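PDB 7L32: MPT synthase subunit 2 from Burkholderia ambifaria, which probably serves as the catalytic subunit of molybdopterin synthase, inserting sulfur into precursor Z to make the dithiolene-bearing molybdopterin of the molybdenum cofactor. Local coordinates for residues A26-R31 with G36-F41. Sequence-based numbering, arbitrary orientation.
Sequences AALRAR and GALACF
The end of helix 21-30 lies over the start of strand 37-44, and the backbones come closest at R29 and G36, whose CA atoms are 7.5 Å apart. R29 has two modelled conformers; in one, to which the contacts below belong, it bridges this gap. Its CG lies anti to the carbonyl carbon (chi1 -63°), and the chain runs extended to NE, carrying the guanidinium to the beginning of the strand. R29 NH1 gives a weak but nearly straight hydrogen bond to G36 O (3.4 Å, 168° at the hydrogen), which sits at the guanidinium edge, near its plane. L38 lies over one face of the same group, toward its rim: its CB is 3.4 Å from R29 NH2, and its CD1 packs against the aliphatic part of the arginine, 4.0 Å from R29 CG. Deeper in, L28 CD2 meets L38 CD1 at 4.2 Å, so that one methyl of L38 touches both the leucine and the arginine of the helix. L28 also rests on A105 and V107 of strand 100-108, placing the helix against one side of the mixed sheet; from the other side, helix 111-128 packs on A39. The contact closes the second half, helix to strand, of a beta-alpha-beta crossover between the parallel strands 11-15 and 37-44. Residues 38-41 of this edge strand pair antiparallel with a strand of the second subunit. G36 O is hydrogen-bonded to T44 OG1 of the second subunit and R29 NH2 weakly to its V42 O, so the contact lies at the dimer interface, which the C40 SG-C40 SG disulfide also spans.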
loop_
_atom_site.group_PDB
_atom_site.type_symbol
_atom_site.label_atom_id
_atom_site.label_comp_id
_atom_site.label_asym_id
_atom_site.label_seq_id
_atom_site.Cartn_x
_atom_site.Cartn_y
_atom_site.Cartn_z
ATOM N N ALA A 26 -11.270 5.289 3.876
ATOM C CA ALA A 26 -12.420 5.110 4.763
ATOM C C ALA A 26 -13.660 4.661 3.997
ATOM O O ALA A 26 -14.414 3.801 4.472
ATOM C CB ALA A 26 -12.722 6.402 5.523
ATOM N N ALA A 27 -13.892 5.227 2.812
ATOM C CA ALA A 27 -15.050 4.811 2.028
ATOM C C ALA A 27 -14.917 3.358 1.571
ATOM O O ALA A 27 -15.901 2.608 1.604
ATOM C CB ALA A 27 -15.243 5.749 0.837
ATOM N N LEU A 28 -13.713 2.936 1.155
ATOM C CA LEU A 28 -13.515 1.538 0.767
ATOM C C LEU A 28 -13.794 0.596 1.938
ATOM O O LEU A 28 -14.457 -0.437 1.774
ATOM C CB LEU A 28 -12.092 1.324 0.226
ATOM C CG LEU A 28 -11.782 -0.084 -0.294
ATOM C CD1 LEU A 28 -12.722 -0.428 -1.458
ATOM C CD2 LEU A 28 -10.299 -0.273 -0.721
ATOM N N ARG A 29 -13.306 0.937 3.136
ATOM C CA ARG A 29 -13.587 0.114 4.311
ATOM C C ARG A 29 -15.077 0.077 4.615
ATOM O O ARG A 29 -15.617 -0.963 5.015
ATOM C CB ARG A 29 -12.821 0.645 5.528
ATOM C CG ARG A 29 -11.316 0.596 5.417
ATOM C CD ARG A 29 -10.694 0.842 6.799
ATOM N NE ARG A 29 -9.255 0.617 6.830
ATOM C CZ ARG A 29 -8.681 -0.576 6.929
ATOM N NH1 ARG A 29 -9.396 -1.685 6.948
ATOM N NH2 ARG A 29 -7.354 -0.655 7.029
ATOM N N ALA A 30 -15.762 1.210 4.445
ATOM C CA ALA A 30 -17.195 1.247 4.709
ATOM C C ALA A 30 -17.981 0.366 3.739
ATOM O O ALA A 30 -19.093 -0.055 4.070
ATOM C CB ALA A 30 -17.716 2.687 4.653
ATOM N N ARG A 31 -17.450 0.099 2.548
ATOM C CA ARG A 31 -18.098 -0.806 1.604
ATOM C C ARG A 31 -17.723 -2.266 1.832
ATOM O O ARG A 31 -18.222 -3.135 1.105
ATOM C CB ARG A 31 -17.790 -0.404 0.145
ATOM C CG ARG A 31 -18.354 0.975 -0.222
ATOM C CD ARG A 31 -18.192 1.284 -1.729
ATOM N NE ARG A 31 -16.811 1.254 -2.205
ATOM C CZ ARG A 31 -15.984 2.290 -2.120
ATOM N NH1 ARG A 31 -16.337 3.409 -1.497
ATOM N NH2 ARG A 31 -14.789 2.214 -2.697
ATOM N N GLY A 36 -10.399 -6.600 6.772
ATOM C CA GLY A 36 -9.600 -5.506 7.298
ATOM C C GLY A 36 -8.168 -5.293 6.818
ATOM O O GLY A 36 -7.480 -4.442 7.386
ATOM N N ALA A 37 -7.675 -6.046 5.833
ATOM C CA ALA A 37 -6.304 -5.869 5.359
ATOM C C ALA A 37 -6.365 -4.921 4.175
ATOM O O ALA A 37 -7.008 -5.246 3.174
ATOM C CB ALA A 37 -5.685 -7.203 4.945
ATOM N N LEU A 38 -5.724 -3.759 4.280
ATOM C CA LEU A 38 -5.832 -2.740 3.232
ATOM C C LEU A 38 -4.448 -2.397 2.691
ATOM O O LEU A 38 -3.565 -1.999 3.451
ATOM C CB LEU A 38 -6.549 -1.498 3.793
ATOM C CG LEU A 38 -6.748 -0.350 2.798
ATOM C CD1 LEU A 38 -8.169 0.222 2.897
ATOM C CD2 LEU A 38 -5.752 0.695 3.207
ATOM N N ALA A 39 -4.252 -2.552 1.383
ATOM C CA ALA A 39 -3.011 -2.147 0.741
ATOM C C ALA A 39 -3.299 -0.973 -0.181
ATOM O O ALA A 39 -4.323 -0.963 -0.874
ATOM C CB ALA A 39 -2.389 -3.286 -0.077
ATOM N N CYS A 40 -2.402 0.008 -0.202
ATOM C CA CYS A 40 -2.628 1.120 -1.110
ATOM C C CYS A 40 -1.320 1.563 -1.751
ATOM O O CYS A 40 -0.208 1.243 -1.303
ATOM C CB CYS A 40 -3.335 2.290 -0.403
ATOM S SG CYS A 40 -2.502 2.937 1.054
ATOM N N PHE A 41 -1.484 2.249 -2.875
ATOM C CA PHE A 41 -0.344 2.800 -3.579
ATOM C C PHE A 41 -0.726 4.203 -4.006
ATOM O O PHE A 41 -1.844 4.415 -4.479
ATOM C CB PHE A 41 0.077 1.976 -4.804
ATOM C CG PHE A 41 1.253 2.589 -5.546
ATOM C CD1 PHE A 41 2.560 2.302 -5.165
ATOM C CD2 PHE A 41 1.038 3.505 -6.590
ATOM C CE1 PHE A 41 3.640 2.897 -5.810
ATOM C CE2 PHE A 41 2.118 4.094 -7.253
ATOM C CZ PHE A 41 3.409 3.795 -6.871
#